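Local coordinates for protein AgaA (Rhizobium radiobacter, PDB 6HLX) that binds the opine agropinic acid as the periplasmic solute-binding protein of an ABC transporter that imports it into the cell, at residues 268-273 against 340-345; 326-331 against 374-379; 334-339 against 355-360. All blocks are in the same frame, centred on the assembly; numbering follows the deposited sequence.

Interaction 1 of 3, residues 268-273 against 340-345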
loop_
_atom_site.group_PDB
_atom_site.type_symbol
_atom_site.label_atom_id
_atom_site.label_comp_id
_atom_site.label_asym_id
_atom_site.label_seq_id
_atom_site.Cartn_x
_atom_site.Cartn_y
_atom_site.Cartn_z
ATOM N N SER A 268 0.158 -11.864 -21.130
ATOM C CA SER A 268 0.719 -10.938 -22.120
ATOM C C SER A 268 -0.336 -9.960 -22.612
ATOM O O SER A 268 0.021 -8.861 -22.998
ATOM C CB SER A 268 1.325 -11.692 -23.299
ATOM O OG SER A 268 2.393 -12.505 -22.847
ATOM N N ALA A 269 -1.638 -10.348 -22.611
ATOM C CA ALA A 269 -2.713 -9.438 -23.035
ATOM C C ALA A 269 -2.762 -8.253 -22.080
ATOM O O ALA A 269 -2.893 -7.121 -22.531
ATOM C CB ALA A 269 -4.060 -10.154 -23.062
ATOM N N ILE A 270 -2.587 -8.497 -20.769
ATOM C CA ILE A 270 -2.566 -7.396 -19.792
ATOM C C ILE A 270 -1.308 -6.529 -19.981
ATOM O O ILE A 270 -1.423 -5.311 -20.102
ATOM C CB ILE A 270 -2.719 -7.901 -18.332
ATOM C CG1 ILE A 270 -4.115 -8.551 -18.127
ATOM C CG2 ILE A 270 -2.493 -6.728 -17.341
ATOM C CD1 ILE A 270 -4.256 -9.310 -16.836
ATOM N N ILE A 271 -0.121 -7.159 -20.015
ATOM C CA ILE A 271 1.160 -6.443 -20.164
ATOM C C ILE A 271 1.169 -5.566 -21.425
ATOM O O ILE A 271 1.530 -4.389 -21.343
ATOM C CB ILE A 271 2.362 -7.434 -20.114
ATOM C CG1 ILE A 271 2.458 -8.114 -18.724
ATOM C CG2 ILE A 271 3.691 -6.747 -20.504
ATOM C CD1 ILE A 271 3.301 -9.392 -18.683
ATOM N N ASN A 272 0.774 -6.140 -22.578
ATOM C CA ASN A 272 0.812 -5.440 -23.862
ATOM C C ASN A 272 -0.269 -4.386 -24.050
ATOM O O ASN A 272 0.001 -3.384 -24.708
ATOM C CB ASN A 272 0.807 -6.439 -25.048
ATOM C CG ASN A 272 2.046 -7.309 -25.063
ATOM O OD1 ASN A 272 3.109 -6.915 -24.576
ATOM N ND2 ASN A 272 1.947 -8.520 -25.609
ATOM N N THR A 273 -1.488 -4.607 -23.522
ATOM C CA THR A 273 -2.582 -3.647 -23.741
ATOM C C THR A 273 -2.766 -2.629 -22.615
ATOM O O THR A 273 -3.408 -1.617 -22.853
ATOM C CB THR A 273 -3.924 -4.346 -24.052
ATOM O OG1 THR A 273 -4.436 -4.948 -22.864
ATOM C CG2 THR A 273 -3.836 -5.368 -25.205
ATOM N N ILE A 340 -10.515 -4.225 -18.883
ATOM C CA ILE A 340 -10.989 -4.520 -20.244
ATOM C C ILE A 340 -10.400 -5.855 -20.736
ATOM O O ILE A 340 -11.139 -6.697 -21.259
ATOM C CB ILE A 340 -10.677 -3.345 -21.210
ATOM C CG1 ILE A 340 -11.584 -2.130 -20.887
ATOM C CG2 ILE A 340 -10.797 -3.775 -22.692
ATOM C CD1 ILE A 340 -11.140 -0.788 -21.541
ATOM N N ALA A 341 -9.092 -6.064 -20.511
ATOM C CA ALA A 341 -8.431 -7.317 -20.908
ATOM C C ALA A 341 -9.040 -8.512 -20.166
ATOM O O ALA A 341 -9.345 -9.527 -20.800
ATOM C CB ALA A 341 -6.934 -7.228 -20.646
ATOM N N ILE A 342 -9.285 -8.370 -18.842
ATOM C CA ILE A 342 -9.897 -9.448 -18.046
ATOM C C ILE A 342 -11.294 -9.791 -18.585
ATOM O O ILE A 342 -11.623 -10.968 -18.744
ATOM C CB ILE A 342 -9.887 -9.103 -16.528
ATOM C CG1 ILE A 342 -8.426 -9.116 -16.009
ATOM C CG2 ILE A 342 -10.788 -10.083 -15.705
ATOM C CD1 ILE A 342 -8.215 -8.505 -14.636
ATOM N N GLN A 343 -12.087 -8.753 -18.912
ATOM C CA GLN A 343 -13.435 -8.907 -19.450
ATOM C C GLN A 343 -13.407 -9.719 -20.745
ATOM O O GLN A 343 -14.200 -10.647 -20.888
ATOM C CB GLN A 343 -14.049 -7.521 -19.702
ATOM C CG GLN A 343 -15.445 -7.563 -20.320
ATOM C CD GLN A 343 -15.899 -6.182 -20.687
ATOM O OE1 GLN A 343 -15.200 -5.436 -21.391
ATOM N NE2 GLN A 343 -17.078 -5.816 -20.223
ATOM N N SER A 344 -12.510 -9.368 -21.687
ATOM C CA SER A 344 -12.443 -10.084 -22.965
ATOM C C SER A 344 -11.896 -11.502 -22.803
ATOM O O SER A 344 -12.414 -12.424 -23.435
ATOM C CB SER A 344 -11.682 -9.287 -24.019
ATOM O OG SER A 344 -10.403 -8.910 -23.548
ATOM N N GLU A 345 -10.910 -11.688 -21.904
ATOM C CA GLU A 345 -10.353 -13.024 -21.637
ATOM C C GLU A 345 -11.384 -13.969 -21.026
ATOM O O GLU A 345 -11.465 -15.127 -21.433
ATOM C CB GLU A 345 -9.116 -12.946 -20.722
ATOM C CG GLU A 345 -7.889 -12.316 -21.365
ATOM C CD GLU A 345 -7.353 -13.108 -22.536
ATOM O OE1 GLU A 345 -7.638 -12.727 -23.694
ATOM O OE2 GLU A 345 -6.686 -14.138 -22.294
#

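Interaction 2 of 3, residues 326-331 against 374-379. With G9Z (agropinic acid), chain E.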
loop_
_atom_site.group_PDB
_atom_site.type_symbol
_atom_site.label_atom_id
_atom_site.label_comp_id
_atom_site.label_asym_id
_atom_site.label_seq_id
_atom_site.Cartn_x
_atom_site.Cartn_y
_atom_site.Cartn_z
ATOM N N LEU A 326 -17.048 -6.551 -12.433
ATOM C CA LEU A 326 -15.654 -6.302 -12.027
ATOM C C LEU A 326 -15.474 -4.833 -11.696
ATOM O O LEU A 326 -15.700 -3.964 -12.550
ATOM C CB LEU A 326 -14.684 -6.699 -13.145
ATOM C CG LEU A 326 -13.169 -6.418 -12.974
ATOM C CD1 LEU A 326 -12.600 -7.162 -11.760
ATOM C CD2 LEU A 326 -12.419 -6.839 -14.224
ATOM N N LEU A 327 -15.024 -4.574 -10.467
ATOM C CA LEU A 327 -14.749 -3.205 -10.019
ATOM C C LEU A 327 -13.309 -2.829 -10.325
ATOM O O LEU A 327 -12.370 -3.521 -9.908
ATOM C CB LEU A 327 -15.016 -3.060 -8.508
ATOM C CG LEU A 327 -14.647 -1.716 -7.861
ATOM C CD1 LEU A 327 -15.482 -0.546 -8.445
ATOM C CD2 LEU A 327 -14.745 -1.792 -6.342
ATOM N N ALA A 328 -13.123 -1.688 -10.977
ATOM C CA ALA A 328 -11.780 -1.147 -11.178
ATOM C C ALA A 328 -11.941 0.381 -11.147
ATOM O O ALA A 328 -12.740 0.875 -10.343
ATOM C CB ALA A 328 -11.168 -1.652 -12.496
ATOM N N THR A 329 -11.195 1.124 -11.965
ATOM C CA THR A 329 -11.300 2.597 -11.997
ATOM C C THR A 329 -10.943 3.084 -13.382
ATOM O O THR A 329 -10.136 2.447 -14.067
ATOM C CB THR A 329 -10.380 3.248 -10.922
ATOM O OG1 THR A 329 -10.553 4.684 -10.904
ATOM C CG2 THR A 329 -8.873 2.915 -11.123
ATOM N N SER A 330 -11.486 4.249 -13.774
ATOM C CA SER A 330 -11.077 4.872 -15.026
ATOM C C SER A 330 -9.974 5.933 -14.718
ATOM O O SER A 330 -9.444 6.525 -15.642
ATOM C CB SER A 330 -12.268 5.567 -15.667
ATOM O OG SER A 330 -12.842 6.357 -14.640
ATOM N N GLN A 331 -9.668 6.206 -13.431
ATOM C CA GLN A 331 -8.677 7.238 -13.069
ATOM C C GLN A 331 -7.233 6.853 -13.442
ATOM O O GLN A 331 -6.381 7.733 -13.638
ATOM C CB GLN A 331 -8.779 7.570 -11.577
ATOM C CG GLN A 331 -7.902 8.808 -11.202
ATOM C CD GLN A 331 -8.251 9.490 -9.904
ATOM O OE1 GLN A 331 -7.401 10.172 -9.286
ATOM N NE2 GLN A 331 -9.501 9.373 -9.469
ATOM N N PHE A 374 -15.774 -8.860 -7.594
ATOM C CA PHE A 374 -14.308 -8.950 -7.646
ATOM C C PHE A 374 -13.732 -7.645 -8.103
ATOM O O PHE A 374 -14.461 -6.810 -8.638
ATOM C CB PHE A 374 -13.754 -10.166 -8.420
ATOM C CG PHE A 374 -13.888 -10.284 -9.923
ATOM C CD1 PHE A 374 -15.044 -9.844 -10.578
ATOM C CD2 PHE A 374 -12.939 -10.993 -10.664
ATOM C CE1 PHE A 374 -15.217 -10.066 -11.950
ATOM C CE2 PHE A 374 -13.113 -11.213 -12.038
ATOM C CZ PHE A 374 -14.252 -10.746 -12.669
ATOM N N THR A 375 -12.452 -7.399 -7.780
ATOM C CA THR A 375 -11.829 -6.103 -8.103
ATOM C C THR A 375 -10.422 -6.275 -8.600
ATOM O O THR A 375 -9.737 -7.214 -8.180
ATOM C CB THR A 375 -11.896 -5.119 -6.902
ATOM O OG1 THR A 375 -11.408 -3.819 -7.290
ATOM C CG2 THR A 375 -11.071 -5.587 -5.667
ATOM N N VAL A 376 -10.029 -5.414 -9.552
ATOM C CA VAL A 376 -8.646 -5.366 -10.033
ATOM C C VAL A 376 -7.785 -4.940 -8.820
ATOM O O VAL A 376 -8.081 -3.949 -8.135
ATOM C CB VAL A 376 -8.487 -4.390 -11.221
ATOM C CG1 VAL A 376 -7.015 -4.135 -11.546
ATOM C CG2 VAL A 376 -9.229 -4.932 -12.450
ATOM N N MET A 377 -6.709 -5.690 -8.580
ATOM C CA MET A 377 -5.805 -5.442 -7.460
ATOM C C MET A 377 -4.487 -4.950 -8.047
ATOM O O MET A 377 -3.868 -5.670 -8.819
ATOM C CB MET A 377 -5.580 -6.792 -6.698
ATOM C CG MET A 377 -4.454 -6.749 -5.649
ATOM S SD MET A 377 -4.286 -8.308 -4.737
ATOM C CE MET A 377 -3.718 -9.468 -6.076
ATOM N N GLY A 378 -4.094 -3.735 -7.686
ATOM C CA GLY A 378 -2.811 -3.125 -8.034
ATOM C C GLY A 378 -2.172 -2.842 -6.695
ATOM O O GLY A 378 -2.599 -1.921 -6.002
ATOM N N SER A 379 -1.259 -3.711 -6.227
ATOM C CA SER A 379 -0.809 -3.565 -4.840
ATOM C C SER A 379 0.532 -4.194 -4.569
ATOM O O SER A 379 1.264 -4.510 -5.507
ATOM C CB SER A 379 -1.870 -4.103 -3.874
ATOM O OG SER A 379 -1.710 -3.515 -2.584
HETATM O OAM G9Z E . -3.673 4.188 -4.676
HETATM C CAB G9Z E . -3.727 3.579 -5.754
HETATM C CAC G9Z E . -4.137 4.190 -6.956
HETATM C CB G9Z E . -4.040 3.088 -8.055
HETATM C CA G9Z E . -3.724 1.806 -7.303
HETATM C C G9Z E . -2.593 1.140 -7.873
HETATM O O G9Z E . -1.436 1.491 -7.513
HETATM N N G9Z E . -3.529 2.254 -5.885
HETATM C CAG G9Z E . -3.055 1.350 -4.767
HETATM C CAH G9Z E . -4.217 0.513 -4.232
HETATM O OAP G9Z E . -4.645 -0.330 -5.301
HETATM C CAI G9Z E . -3.822 -0.343 -3.024
HETATM O OAQ G9Z E . -3.006 0.454 -2.128
HETATM C CAJ G9Z E . -5.077 -0.812 -2.213
HETATM O OAR G9Z E . -4.653 -1.604 -1.088
HETATM C CAK G9Z E . -6.175 -1.555 -3.011
HETATM O OAT G9Z E . -7.365 -1.663 -2.205
HETATM C CAL G9Z E . -5.710 -2.927 -3.525
HETATM O OAS G9Z E . -6.728 -3.506 -4.370
HETATM O OXT G9Z E . -2.808 0.250 -8.740
#

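Interaction 3 of 3, residues 334-339 against 355-360. With G9Z (agropinic acid), chain E.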
loop_
_atom_site.group_PDB
_atom_site.type_symbol
_atom_site.label_atom_id
_atom_site.label_comp_id
_atom_site.label_asym_id
_atom_site.label_seq_id
_atom_site.Cartn_x
_atom_site.Cartn_y
_atom_site.Cartn_z
ATOM N N PHE A 334 -4.031 2.164 -16.605
ATOM C CA PHE A 334 -3.646 0.733 -16.511
ATOM C C PHE A 334 -4.711 -0.116 -15.811
ATOM O O PHE A 334 -4.848 -1.286 -16.132
ATOM C CB PHE A 334 -2.260 0.554 -15.883
ATOM C CG PHE A 334 -2.168 0.908 -14.414
ATOM C CD1 PHE A 334 -2.486 -0.029 -13.435
ATOM C CD2 PHE A 334 -1.758 2.182 -14.009
ATOM C CE1 PHE A 334 -2.419 0.306 -12.075
ATOM C CE2 PHE A 334 -1.672 2.506 -12.647
ATOM C CZ PHE A 334 -1.994 1.565 -11.693
ATOM N N GLN A 335 -5.450 0.461 -14.847
ATOM C CA GLN A 335 -6.507 -0.275 -14.135
ATOM C C GLN A 335 -7.681 -0.528 -15.089
ATOM O O GLN A 335 -8.180 -1.665 -15.210
ATOM C CB GLN A 335 -6.978 0.541 -12.926
ATOM C CG GLN A 335 -5.988 0.584 -11.765
ATOM C CD GLN A 335 -6.500 -0.178 -10.566
ATOM O OE1 GLN A 335 -7.666 -0.570 -10.479
ATOM N NE2 GLN A 335 -5.623 -0.389 -9.607
ATOM N N GLN A 336 -8.101 0.540 -15.814
ATOM C CA GLN A 336 -9.182 0.380 -16.794
ATOM C C GLN A 336 -8.807 -0.650 -17.869
ATOM O O GLN A 336 -9.610 -1.532 -18.177
ATOM C CB GLN A 336 -9.512 1.719 -17.455
ATOM C CG GLN A 336 -10.461 1.539 -18.652
ATOM C CD GLN A 336 -10.985 2.855 -19.121
ATOM O OE1 GLN A 336 -11.549 3.608 -18.351
ATOM N NE2 GLN A 336 -10.814 3.150 -20.392
ATOM N N ASN A 337 -7.593 -0.548 -18.437
ATOM C CA ASN A 337 -7.181 -1.466 -19.512
ATOM C C ASN A 337 -6.964 -2.885 -19.010
ATOM O O ASN A 337 -7.274 -3.843 -19.741
ATOM C CB ASN A 337 -5.975 -0.913 -20.269
ATOM C CG ASN A 337 -6.362 0.274 -21.111
ATOM O OD1 ASN A 337 -7.435 0.307 -21.727
ATOM N ND2 ASN A 337 -5.512 1.273 -21.146
ATOM N N THR A 338 -6.511 -3.036 -17.738
ATOM C CA THR A 338 -6.394 -4.390 -17.162
ATOM C C THR A 338 -7.809 -4.966 -17.068
ATOM O O THR A 338 -8.025 -6.135 -17.410
ATOM C CB THR A 338 -5.700 -4.348 -15.781
ATOM O OG1 THR A 338 -4.325 -3.971 -15.971
ATOM C CG2 THR A 338 -5.782 -5.715 -15.031
ATOM N N ALA A 339 -8.774 -4.151 -16.603
ATOM C CA ALA A 339 -10.173 -4.602 -16.475
ATOM C C ALA A 339 -10.774 -5.019 -17.822
ATOM O O ALA A 339 -11.436 -6.066 -17.906
ATOM C CB ALA A 339 -11.028 -3.526 -15.812
ATOM N N LEU A 355 -18.218 -4.040 -16.389
ATOM C CA LEU A 355 -17.225 -3.228 -15.685
ATOM C C LEU A 355 -17.803 -2.040 -14.942
ATOM O O LEU A 355 -18.661 -1.317 -15.482
ATOM C CB LEU A 355 -16.169 -2.694 -16.677
ATOM C CG LEU A 355 -15.391 -3.718 -17.509
ATOM C CD1 LEU A 355 -14.402 -3.025 -18.421
ATOM C CD2 LEU A 355 -14.683 -4.742 -16.625
ATOM N N ASP A 356 -17.278 -1.794 -13.732
ATOM C CA ASP A 356 -17.608 -0.611 -12.946
ATOM C C ASP A 356 -16.306 0.153 -12.830
ATOM O O ASP A 356 -15.362 -0.330 -12.215
ATOM C CB ASP A 356 -18.198 -0.975 -11.572
ATOM C CG ASP A 356 -19.596 -1.552 -11.733
ATOM O OD1 ASP A 356 -20.410 -0.944 -12.455
ATOM O OD2 ASP A 356 -19.862 -2.625 -11.162
ATOM N N LEU A 357 -16.242 1.321 -13.479
ATOM C CA LEU A 357 -15.024 2.122 -13.601
ATOM C C LEU A 357 -15.219 3.536 -13.067
ATOM O O LEU A 357 -15.088 4.500 -13.820
ATOM C CB LEU A 357 -14.592 2.166 -15.080
ATOM C CG LEU A 357 -14.354 0.798 -15.763
ATOM C CD1 LEU A 357 -14.080 0.969 -17.239
ATOM C CD2 LEU A 357 -13.259 -0.014 -15.055
ATOM N N PRO A 358 -15.485 3.697 -11.762
ATOM C CA PRO A 358 -15.623 5.055 -11.210
ATOM C C PRO A 358 -14.257 5.687 -10.963
ATOM O O PRO A 358 -13.228 5.069 -11.249
ATOM C CB PRO A 358 -16.333 4.794 -9.882
ATOM C CG PRO A 358 -15.753 3.478 -9.425
ATOM C CD PRO A 358 -15.602 2.671 -10.698
ATOM N N ASP A 359 -14.225 6.887 -10.376
ATOM C CA ASP A 359 -12.936 7.505 -10.049
ATOM C C ASP A 359 -12.284 6.732 -8.884
ATOM O O ASP A 359 -12.918 5.833 -8.322
ATOM C CB ASP A 359 -13.073 8.997 -9.756
ATOM C CG ASP A 359 -13.707 9.394 -8.425
ATOM O OD1 ASP A 359 -14.141 8.511 -7.686
ATOM O OD2 ASP A 359 -13.754 10.597 -8.128
ATOM N N TRP A 360 -11.041 7.080 -8.516
ATOM C CA TRP A 360 -10.340 6.293 -7.509
ATOM C C TRP A 360 -11.012 6.295 -6.145
ATOM O O TRP A 360 -11.191 5.218 -5.553
ATOM C CB TRP A 360 -8.850 6.712 -7.394
ATOM C CG TRP A 360 -8.146 5.853 -6.396
ATOM C CD1 TRP A 360 -7.794 6.200 -5.126
ATOM C CD2 TRP A 360 -7.945 4.441 -6.497
ATOM N NE1 TRP A 360 -7.270 5.114 -4.468
ATOM C CE2 TRP A 360 -7.353 4.017 -5.286
ATOM C CE3 TRP A 360 -8.136 3.505 -7.525
ATOM C CZ2 TRP A 360 -6.984 2.686 -5.063
ATOM C CZ3 TRP A 360 -7.761 2.184 -7.304
ATOM C CH2 TRP A 360 -7.212 1.787 -6.078
HETATM O OAM G9Z E . -3.673 4.188 -4.676
HETATM C CAB G9Z E . -3.727 3.579 -5.754
HETATM C CAC G9Z E . -4.137 4.190 -6.956
HETATM C CB G9Z E . -4.040 3.088 -8.055
HETATM C CA G9Z E . -3.724 1.806 -7.303
HETATM C C G9Z E . -2.593 1.140 -7.873
HETATM O O G9Z E . -1.436 1.491 -7.513
HETATM N N G9Z E . -3.529 2.254 -5.885
HETATM C CAG G9Z E . -3.055 1.350 -4.767
HETATM C CAH G9Z E . -4.217 0.513 -4.232
HETATM O OAP G9Z E . -4.645 -0.330 -5.301
HETATM C CAI G9Z E . -3.822 -0.343 -3.024
HETATM O OAQ G9Z E . -3.006 0.454 -2.128
HETATM C CAJ G9Z E . -5.077 -0.812 -2.213
HETATM O OAR G9Z E . -4.653 -1.604 -1.088
HETATM C CAK G9Z E . -6.175 -1.555 -3.011
HETATM O OAT G9Z E . -7.365 -1.663 -2.205
HETATM C CAL G9Z E . -5.710 -2.927 -3.525
HETATM O OAS G9Z E . -6.728 -3.506 -4.370
HETATM O OXT G9Z E . -2.808 0.250 -8.740
#

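Interaction 1 of 3, residues 268-273 against 340-345
Helices 268-273 and 340-345 run roughly antiparallel, with 146° between their directions and 9.5 Å between the axes of these short segments. The backbones are nearest at I270 and A341, whose CA atoms lie 6.0 Å apart. At the centre A341 CB points at the other helix and meets two side chains. I270 CG1, lying beside its own backbone N (chi1 -65°), reaches A341 CB at 4.0 Å. T273 OG1 touches the same A341 CB, also at 4.0 Å. T273 OG1 also donates to its own helix, to A269 O at 2.7 Å, from above the carbonyl plane. A269 O also accepts from T273 N, so two donors from one residue grip it. This is helix-helix packing on one face of the six-stranded sheet, over strand 446-451. F449 of that strand touches both I270 and I342. I270 CD1 also meets I342 CG1 at 4.3 Å. E345 marks the other end of the contact, its OE1 4.5 Å from A269 CB. E345 OE2 accepts from the backbone N of D266, and OE1 pairs with K348. In a structure of this protein E345 and H304 bind zinc; that ion is not bound to this chain here.

Interaction 2 of 3, residues 326-331 against 374-379
The F374 ring lies with one face against L326. L326 CD1 stands over the ring, 3.7 Å from its centroid and 6° off the normal, a CH-pi contact. L326 CB lies on the same side of the ring, near its rim, 3.6 Å from F374 CE1. F374 CG sits in the crowded position between its backbone N and carbonyl carbon (chi1 69°), which turns the ring's face to L326. On the opposite sheet face L327 and T375 lie side by side. T375 OG1, anti to its backbone N, donates to L327 O at 2.8 Å from above the carbonyl plane. L327 O also accepts V376 N at 3.0 Å, nearly along the C=O axis, so two donors hold it. L327 N completes the pairing with a nearly straight bond to F374 O (2.9 Å, 177°). Past the paired strand, A328 CB packs on V376 CG2 at 3.8 Å. T375 OG1 is also bonded to R363, which binds the ligand. At the far end of strand 374-379, G378 O accepts from agropinic acid OAP at 2.7 Å. Parallel strands leading by their C-terminal ends into the ligand site are typical of periplasmic binding protein lobes.

Interaction 3 of 3, residues 334-339 against 355-360
Q335 sends its side chain off beside the backbone N and bends at chi2 (-111°), while W360 holds CG anti to its backbone N (chi1 -178°). Both thus reach the same ligand. Q335 NE2 lies 4.1 Å from W360 CZ3, set obliquely to the ring. The lactam ring of agropinic acid lies nearly flat on the W360 indole, with ligand atom CAC 3.6 Å above the indole plane. W360 NE1 is bonded to the backbone O of P21, which should help fix the rotation of the ring. F334 presents its ring edge to the ligand carboxylate, with F334 CZ 3.3 Å from ligand OXT. Q335 NE2 donates to that OXT at 3.0 Å, with a bent angle of 146°.

Further along, helix 334-339 packs on the end of strand 351-356 and the loop after it, mostly through aliphatic groups. A339 CB meets two leucine methyls, L355 CD2 at 3.9 Å and L357 CD2 at 4.2 Å. L357 CD1 meets the extended chain of Q336 at about a right angle, 3.8 Å from Q336 OE1. The contact lies in the beta-alpha-beta unit 322-327, 333-347, 351-356. An apolar seam joins helix to strand, while an amide and two aromatic rings receive the ligand. The neutral Q335 amide can stabilise the carboxylate by its dipole, while R452 and R363, which also bond the ligand, would probably supply positive charge.

From the N terminus, helix 267-274 comes first, and interaction 1 closes a long loop from it to helix 333-347. Strand 322-327 lies inside that loop, and interaction 2 joins it to strand 374-379 further on, so interactions 1 and 2 cross. Interaction 3 joins the start of helix 333-347 to the end of strand 351-356. It is nested within the loop of interaction 2 and crosses interaction 1. Interactions 1 and 3 share helix 333-347, where I270 CG2 touches T338 OG1. Interactions 2 and 3 use neighbouring strands, 322-327 and 351-356, of one sheet, and both reach agropinic acid. Together they tie two helices to the strands that carry the pocket.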